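Local atomic coordinates of RNase NGR3 (Nicotiana glutinosa, PDB entry 1VD1), a protein that probably cleaves RNA as a ribonuclease of the T2 family, and binds the nucleotides AMP and GMP. Residues A[10-15]-A[46-51]; A[38-43]-A[123-128]. All coordinates share one frame; numbering follows the deposited sequence.

Contact 1 of 2, residues A[10-15]-A[46-51]; sequences FFYFVQ and WPNYEN. With AMP (adenosine monophosphate), chain B.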
loop_
_atom_site.group_PDB
_atom_site.type_symbol
_atom_site.label_atom_id
_atom_site.label_comp_id
_atom_site.label_asym_id
_atom_site.label_seq_id
_atom_site.Cartn_x
_atom_site.Cartn_y
_atom_site.Cartn_z
ATOM N N PHE A 10 -7.995 -10.102 -10.419
ATOM C CA PHE A 10 -8.292 -9.239 -9.274
ATOM C C PHE A 10 -7.134 -8.276 -9.056
ATOM O O PHE A 10 -6.121 -8.357 -9.753
ATOM C CB PHE A 10 -8.460 -10.087 -8.011
ATOM C CG PHE A 10 -7.192 -10.793 -7.575
ATOM C CD1 PHE A 10 -6.319 -10.194 -6.672
ATOM C CD2 PHE A 10 -6.873 -12.054 -8.072
ATOM C CE1 PHE A 10 -5.146 -10.835 -6.265
ATOM C CE2 PHE A 10 -5.705 -12.708 -7.676
ATOM C CZ PHE A 10 -4.834 -12.094 -6.765
ATOM N N PHE A 11 -7.300 -7.365 -8.096
ATOM C CA PHE A 11 -6.251 -6.402 -7.741
ATOM C C PHE A 11 -5.716 -6.659 -6.342
ATOM O O PHE A 11 -6.461 -7.005 -5.435
ATOM C CB PHE A 11 -6.756 -4.949 -7.649
ATOM C CG PHE A 11 -7.112 -4.303 -8.950
ATOM C CD1 PHE A 11 -8.421 -4.345 -9.427
ATOM C CD2 PHE A 11 -6.171 -3.539 -9.638
ATOM C CE1 PHE A 11 -8.790 -3.623 -10.564
ATOM C CE2 PHE A 11 -6.529 -2.814 -10.773
ATOM C CZ PHE A 11 -7.848 -2.855 -11.237
ATOM N N TYR A 12 -4.417 -6.470 -6.163
ATOM C CA TYR A 12 -3.865 -6.513 -4.827
ATOM C C TYR A 12 -3.823 -5.006 -4.556
ATOM O O TYR A 12 -3.314 -4.252 -5.393
ATOM C CB TYR A 12 -2.429 -7.029 -4.819
ATOM C CG TYR A 12 -2.304 -8.506 -4.586
ATOM C CD1 TYR A 12 -1.456 -9.277 -5.379
ATOM C CD2 TYR A 12 -3.024 -9.136 -3.570
ATOM C CE1 TYR A 12 -1.332 -10.645 -5.170
ATOM C CE2 TYR A 12 -2.905 -10.501 -3.350
ATOM C CZ TYR A 12 -2.056 -11.246 -4.159
ATOM O OH TYR A 12 -1.935 -12.598 -3.968
ATOM N N PHE A 13 -4.414 -4.562 -3.450
ATOM C CA PHE A 13 -4.340 -3.152 -3.072
ATOM C C PHE A 13 -3.319 -3.195 -1.955
ATOM O O PHE A 13 -3.548 -3.797 -0.899
ATOM C CB PHE A 13 -5.680 -2.603 -2.566
ATOM C CG PHE A 13 -5.595 -1.177 -2.087
ATOM C CD1 PHE A 13 -4.988 -0.198 -2.876
ATOM C CD2 PHE A 13 -6.094 -0.818 -0.837
ATOM C CE1 PHE A 13 -4.879 1.121 -2.421
ATOM C CE2 PHE A 13 -5.990 0.491 -0.374
ATOM C CZ PHE A 13 -5.378 1.465 -1.172
ATOM N N VAL A 14 -2.168 -2.589 -2.202
ATOM C CA VAL A 14 -1.074 -2.631 -1.250
ATOM C C VAL A 14 -0.798 -1.309 -0.560
ATOM O O VAL A 14 -0.553 -0.291 -1.210
ATOM C CB VAL A 14 0.208 -3.118 -1.961
ATOM C CG1 VAL A 14 1.294 -3.445 -0.950
ATOM C CG2 VAL A 14 -0.126 -4.349 -2.811
ATOM N N GLN A 15 -0.872 -1.333 0.767
ATOM C CA GLN A 15 -0.594 -0.155 1.570
ATOM C C GLN A 15 0.691 -0.418 2.333
ATOM O O GLN A 15 1.103 -1.561 2.511
ATOM C CB GLN A 15 -1.739 0.126 2.533
ATOM C CG GLN A 15 -3.038 0.423 1.807
ATOM C CD GLN A 15 -4.181 0.683 2.757
ATOM O OE1 GLN A 15 -4.231 1.720 3.428
ATOM N NE2 GLN A 15 -5.104 -0.264 2.827
ATOM N N TRP A 46 -2.400 -3.205 -7.854
ATOM C CA TRP A 46 -1.879 -4.113 -8.867
ATOM C C TRP A 46 -2.758 -5.197 -9.474
ATOM O O TRP A 46 -3.208 -6.102 -8.775
ATOM C CB TRP A 46 -0.635 -4.827 -8.325
ATOM C CG TRP A 46 0.378 -3.961 -7.635
ATOM C CD1 TRP A 46 0.688 -2.663 -7.916
ATOM C CD2 TRP A 46 1.268 -4.370 -6.587
ATOM N NE1 TRP A 46 1.724 -2.239 -7.112
ATOM C CE2 TRP A 46 2.095 -3.268 -6.286
ATOM C CE3 TRP A 46 1.445 -5.564 -5.876
ATOM C CZ2 TRP A 46 3.085 -3.322 -5.300
ATOM C CZ3 TRP A 46 2.436 -5.619 -4.893
ATOM C CH2 TRP A 46 3.238 -4.504 -4.617
ATOM N N PRO A 47 -3.008 -5.117 -10.788
ATOM C CA PRO A 47 -3.818 -6.133 -11.468
ATOM C C PRO A 47 -3.028 -7.431 -11.264
ATOM O O PRO A 47 -1.796 -7.416 -11.293
ATOM C CB PRO A 47 -3.804 -5.653 -12.912
ATOM C CG PRO A 47 -3.870 -4.154 -12.734
ATOM C CD PRO A 47 -2.827 -3.933 -11.646
ATOM N N ASN A 48 -3.725 -8.540 -11.056
ATOM C CA ASN A 48 -3.057 -9.806 -10.783
ATOM C C ASN A 48 -3.866 -10.983 -11.335
ATOM O O ASN A 48 -5.064 -10.853 -11.611
ATOM C CB ASN A 48 -2.920 -9.957 -9.258
ATOM C CG ASN A 48 -1.672 -10.707 -8.836
ATOM O OD1 ASN A 48 -0.612 -10.116 -8.672
ATOM N ND2 ASN A 48 -1.799 -12.023 -8.647
ATOM N N TYR A 49 -3.201 -12.125 -11.480
ATOM C CA TYR A 49 -3.840 -13.357 -11.949
ATOM C C TYR A 49 -3.931 -14.316 -10.769
ATOM O O TYR A 49 -3.090 -14.289 -9.865
ATOM C CB TYR A 49 -3.006 -14.031 -13.037
ATOM C CG TYR A 49 -2.806 -13.234 -14.297
ATOM C CD1 TYR A 49 -1.537 -13.125 -14.866
ATOM C CD2 TYR A 49 -3.878 -12.625 -14.953
ATOM C CE1 TYR A 49 -1.337 -12.435 -16.052
ATOM C CE2 TYR A 49 -3.686 -11.926 -16.151
ATOM C CZ TYR A 49 -2.410 -11.839 -16.691
ATOM O OH TYR A 49 -2.194 -11.166 -17.871
ATOM N N GLU A 50 -4.939 -15.178 -10.781
ATOM C CA GLU A 50 -5.098 -16.137 -9.702
ATOM C C GLU A 50 -3.970 -17.165 -9.688
ATOM O O GLU A 50 -3.774 -17.859 -8.689
ATOM C CB GLU A 50 -6.455 -16.838 -9.811
ATOM C CG GLU A 50 -7.637 -15.874 -9.753
ATOM C CD GLU A 50 -8.942 -16.559 -9.402
ATOM O OE1 GLU A 50 -9.014 -17.798 -9.524
ATOM O OE2 GLU A 50 -9.897 -15.857 -9.010
ATOM N N ASN A 51 -3.213 -17.257 -10.779
ATOM C CA ASN A 51 -2.110 -18.214 -10.821
ATOM C C ASN A 51 -0.830 -17.650 -10.205
ATOM O O ASN A 51 0.239 -18.255 -10.309
ATOM C CB ASN A 51 -1.836 -18.685 -12.257
ATOM C CG ASN A 51 -1.400 -17.562 -13.178
ATOM O OD1 ASN A 51 -0.880 -16.538 -12.735
ATOM N ND2 ASN A 51 -1.593 -17.763 -14.478
HETATM P P AMP B . 6.324 -2.259 -7.962
HETATM O O1P AMP B . 7.445 -1.420 -8.422
HETATM O O2P AMP B . 5.770 -3.137 -9.041
HETATM O O3P AMP B . 5.232 -1.432 -7.277
HETATM O "O5'" AMP B . 7.029 -3.215 -6.841
HETATM C "C5'" AMP B . 6.231 -4.083 -6.016
HETATM C "C4'" AMP B . 7.141 -5.251 -5.556
HETATM O "O4'" AMP B . 6.300 -6.448 -5.421
HETATM C "C3'" AMP B . 8.367 -5.622 -6.640
HETATM O "O3'" AMP B . 9.549 -5.998 -5.776
HETATM C "C2'" AMP B . 7.694 -6.841 -7.446
HETATM O "O2'" AMP B . 8.550 -7.948 -7.661
HETATM C "C1'" AMP B . 6.430 -7.338 -6.546
HETATM N N9 AMP B . 5.156 -7.287 -7.311
HETATM C C8 AMP B . 4.787 -6.407 -8.351
HETATM N N7 AMP B . 3.547 -6.538 -8.862
HETATM C C5 AMP B . 3.110 -7.614 -8.088
HETATM C C6 AMP B . 1.870 -8.296 -8.089
HETATM N N6 AMP B . 0.897 -7.881 -8.978
HETATM N N1 AMP B . 1.752 -9.355 -7.173
HETATM C C2 AMP B . 2.748 -9.717 -6.327
HETATM N N3 AMP B . 3.968 -9.132 -6.276
HETATM C C4 AMP B . 4.076 -8.092 -7.153
#
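F10 and Y12 pair antiparallel with N48 and W46 through four backbone hydrogen bonds, F10 N to N48 O being the longest at 3.3 Å. Between them lies the non-hydrogen-bonded pair F11 and P47, where F11 CA-H points at W46 O and F11 CE2 rests on P47 CG at 3.6 Å.

Aromatic contacts dominate the face carrying F10, Y12, W46 and N48. N48 CB sits over the F10 ring, whose CE1 lies above the centre of the Y12 ring. With CG anti to the carbonyl carbon (chi1 -46°), the W46 indole lies between V14 CG2, 3.7 Å from its six-membered ring centroid, and the adenine of AMP (chain B), offset toward the rim, with C5 3.4 Å from W46 CE3. N48 OD1 accepts a bent hydrogen bond from adenine N6 (2.7 Å, 135° at the hydrogen); H96, K100 and H101 also bind this AMP.

W46 NE1 is hydrogen-bonded to E97, a predicted active-site residue. Cutting W46 back to an alanine is likely to leave the adenine without its platform, V14 CG2 without its ring and E97 without its N-H partner. Strand 10-16 lies between strands 41-48 and 171-181, with C179 of the latter touching F10 and Y12.

Contact 2 of 2, residues A[38-43]-A[123-128]; sequences EDFSIH and SNLLEN. With AMP (adenosine monophosphate), chain C.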
loop_
_atom_site.group_PDB
_atom_site.type_symbol
_atom_site.label_atom_id
_atom_site.label_comp_id
_atom_site.label_asym_id
_atom_site.label_seq_id
_atom_site.Cartn_x
_atom_site.Cartn_y
_atom_site.Cartn_z
ATOM N N GLU A 38 1.549 10.280 9.746
ATOM C CA GLU A 38 1.857 9.081 10.518
ATOM C C GLU A 38 0.655 8.164 10.306
ATOM O O GLU A 38 -0.119 7.903 11.228
ATOM C CB GLU A 38 2.000 9.445 12.001
ATOM C CG GLU A 38 2.340 8.284 12.933
ATOM C CD GLU A 38 3.765 7.780 12.762
ATOM O OE1 GLU A 38 4.071 7.199 11.696
ATOM O OE2 GLU A 38 4.579 7.967 13.696
ATOM N N ASP A 39 0.507 7.670 9.080
ATOM C CA ASP A 39 -0.632 6.828 8.730
ATOM C C ASP A 39 -0.236 5.890 7.589
ATOM O O ASP A 39 0.788 6.104 6.941
ATOM C CB ASP A 39 -1.781 7.754 8.307
ATOM C CG ASP A 39 -3.072 7.020 8.014
ATOM O OD1 ASP A 39 -3.179 5.810 8.306
ATOM O OD2 ASP A 39 -3.998 7.676 7.493
ATOM N N PHE A 40 -1.027 4.848 7.350
ATOM C CA PHE A 40 -0.714 3.933 6.255
ATOM C C PHE A 40 -0.825 4.685 4.936
ATOM O O PHE A 40 -1.740 5.486 4.744
ATOM C CB PHE A 40 -1.667 2.736 6.244
ATOM C CG PHE A 40 -1.388 1.739 7.327
ATOM C CD1 PHE A 40 -1.913 1.917 8.605
ATOM C CD2 PHE A 40 -0.569 0.638 7.082
ATOM C CE1 PHE A 40 -1.624 1.016 9.625
ATOM C CE2 PHE A 40 -0.273 -0.271 8.097
ATOM C CZ PHE A 40 -0.804 -0.080 9.374
ATOM N N SER A 41 0.115 4.430 4.035
ATOM C CA SER A 41 0.127 5.087 2.738
ATOM C C SER A 41 -0.107 4.064 1.633
ATOM O O SER A 41 -0.121 2.861 1.879
ATOM C CB SER A 41 1.473 5.775 2.511
ATOM O OG SER A 41 2.530 4.827 2.526
ATOM N N ILE A 42 -0.293 4.551 0.414
ATOM C CA ILE A 42 -0.515 3.666 -0.713
ATOM C C ILE A 42 0.809 3.298 -1.368
ATOM O O ILE A 42 1.695 4.141 -1.514
ATOM C CB ILE A 42 -1.400 4.353 -1.784
ATOM C CG1 ILE A 42 -2.755 4.731 -1.175
ATOM C CG2 ILE A 42 -1.585 3.434 -2.996
ATOM C CD1 ILE A 42 -3.542 5.721 -2.014
ATOM N N HIS A 43 0.973 2.027 -1.722
ATOM C CA HIS A 43 2.163 1.647 -2.460
ATOM C C HIS A 43 1.646 1.456 -3.882
ATOM O O HIS A 43 2.139 2.081 -4.823
ATOM C CB HIS A 43 2.793 0.350 -1.950
ATOM C CG HIS A 43 4.024 -0.046 -2.707
ATOM N ND1 HIS A 43 4.904 -1.005 -2.257
ATOM C CD2 HIS A 43 4.508 0.375 -3.901
ATOM C CE1 HIS A 43 5.875 -1.161 -3.138
ATOM N NE2 HIS A 43 5.658 -0.336 -4.147
ATOM N N SER A 123 -10.581 1.177 3.571
ATOM C CA SER A 123 -9.958 0.194 4.448
ATOM C C SER A 123 -9.654 0.771 5.825
ATOM O O SER A 123 -9.623 0.035 6.809
ATOM C CB SER A 123 -8.677 -0.354 3.813
ATOM O OG SER A 123 -7.685 0.646 3.703
ATOM N N ASN A 124 -9.415 2.081 5.877
ATOM C CA ASN A 124 -9.137 2.807 7.120
ATOM C C ASN A 124 -8.367 1.974 8.150
ATOM O O ASN A 124 -8.816 1.776 9.281
ATOM C CB ASN A 124 -10.464 3.297 7.707
ATOM C CG ASN A 124 -10.277 4.349 8.779
ATOM O OD1 ASN A 124 -9.456 5.257 8.639
ATOM N ND2 ASN A 124 -11.053 4.240 9.855
ATOM N N LEU A 125 -7.190 1.508 7.746
ATOM C CA LEU A 125 -6.347 0.666 8.584
ATOM C C LEU A 125 -5.949 1.229 9.945
ATOM O O LEU A 125 -6.190 0.599 10.973
ATOM C CB LEU A 125 -5.079 0.287 7.818
ATOM C CG LEU A 125 -5.258 -0.486 6.506
ATOM C CD1 LEU A 125 -3.890 -0.780 5.929
ATOM C CD2 LEU A 125 -6.026 -1.782 6.743
ATOM N N LEU A 126 -5.330 2.405 9.956
ATOM C CA LEU A 126 -4.881 3.000 11.211
ATOM C C LEU A 126 -5.975 3.066 12.267
ATOM O O LEU A 126 -5.753 2.694 13.421
ATOM C CB LEU A 126 -4.326 4.408 10.982
ATOM C CG LEU A 126 -3.675 5.028 12.226
ATOM C CD1 LEU A 126 -2.531 4.143 12.698
ATOM C CD2 LEU A 126 -3.161 6.424 11.908
ATOM N N GLU A 127 -7.151 3.541 11.878
ATOM C CA GLU A 127 -8.253 3.647 12.828
ATOM C C GLU A 127 -8.730 2.282 13.310
ATOM O O GLU A 127 -8.980 2.098 14.504
ATOM C CB GLU A 127 -9.417 4.419 12.209
ATOM C CG GLU A 127 -9.118 5.891 11.971
ATOM C CD GLU A 127 -8.906 6.662 13.263
ATOM O OE1 GLU A 127 -9.855 6.742 14.074
ATOM O OE2 GLU A 127 -7.791 7.188 13.468
ATOM N N ASN A 128 -8.855 1.327 12.390
ATOM C CA ASN A 128 -9.298 -0.015 12.755
ATOM C C ASN A 128 -8.353 -0.645 13.767
ATOM O O ASN A 128 -8.783 -1.367 14.668
ATOM C CB ASN A 128 -9.396 -0.911 11.517
ATOM C CG ASN A 128 -10.594 -0.583 10.656
ATOM O OD1 ASN A 128 -11.704 -0.408 11.159
ATOM N ND2 ASN A 128 -10.381 -0.513 9.346
HETATM P P AMP C . 9.854 -3.413 -1.647
HETATM O O1P AMP C . 9.920 -4.873 -1.498
HETATM O O2P AMP C . 10.925 -2.703 -0.887
HETATM O O3P AMP C . 8.463 -2.865 -1.313
HETATM O "O5'" AMP C . 10.142 -3.184 -3.250
HETATM C "C5'" AMP C . 9.422 -2.140 -3.976
HETATM C "C4'" AMP C . 10.469 -1.193 -4.638
HETATM O "O4'" AMP C . 9.889 0.166 -4.658
HETATM C "C3'" AMP C . 11.930 -1.098 -3.815
HETATM O "O3'" AMP C . 12.979 -0.943 -4.897
HETATM C "C2'" AMP C . 11.664 0.213 -2.931
HETATM O "O2'" AMP C . 12.803 1.029 -2.719
HETATM C "C1'" AMP C . 10.561 1.064 -3.755
HETATM N N9 AMP C . 9.554 1.650 -2.842
HETATM C C8 AMP C . 8.702 0.989 -1.934
HETATM N N7 AMP C . 7.978 1.764 -1.099
HETATM C C5 AMP C . 8.349 3.017 -1.591
HETATM C C6 AMP C . 7.980 4.322 -1.171
HETATM N N6 AMP C . 7.112 4.459 -0.108
HETATM N N1 AMP C . 8.546 5.376 -1.895
HETATM C C2 AMP C . 9.342 5.192 -2.971
HETATM N N3 AMP C . 9.748 3.992 -3.437
HETATM C C4 AMP C . 9.253 2.963 -2.690
HETATM O O HOH W 1 -5.460 4.291 7.629
#
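F40 and L125 form the tightly packed part of this contact. L125 lays CB and CD1 against one face of the phenyl ring, and the two side chains cross at about a right angle. L125 CB comes within 3.6 Å of F40 CD1, while L125 CD1 makes a CH-pi contact 4.0 Å from the F40 ring centroid. The F40 ring reaches this position with CG anti to the carbonyl carbon (chi1 -74°), and both side chains are buried. L126 adds its CB, 4.2 Å from F40 CD1, beside this hydrophobic pair.

The other side, around D39 and L126, is partly exposed and more polar. Here D39 OD1 lies 3.2 Å from L126 CB, and L126 CD2 reaches the backbone E38 O at 3.5 Å. A chi1 of -176° swings the D39 carboxylate away from its own backbone N and across L126. A water bridges the segments, donating to D39 OD1 and accepting from L126 N at 3.0 Å, which supplies a polar partner to an amide in the first turn of helix 125-130. The same OD1 also accepts a weak hydrogen bond from F40 N within its own segment. Farther along, the predicted active-site residue H43 has AMP (chain C) over one face of its imidazole but takes no part in the packing with 123-128.

N124, with positive phi, breaks the helical run between helices 109-123 and 125-130, and L125 and L126 just after this break meet the loop before strand 41-48. I173 and V176 of strand 171-181 touch F40, V176 also meets L125, and R120 of helix 109-123 forms a salt bridge with D39 OD2.

In the fold
Both contacts use strand 41-48, contact 2 at its beginning and contact 1 at its end, with their centres about 18 Å apart on opposite sides of the chain's centre. Contact 1 is a largely buried strand pairing, held by backbone hydrogen bonds and aromatic packing. Contact 2 buries less surface and joins a loop to a helix through leucine-phenylalanine packing and a water bridge, with its more polar side partly exposed. In contact 1 residues that pack also bind AMP, whereas in contact 2 it is H43, outside the packing, that meets one. Strand 10-16 connects them: V14 O lies 2.8 Å from H43 N, a probable hydrogen bond, and Q15 NE2 is similarly placed 2.9 Å from S123 OG.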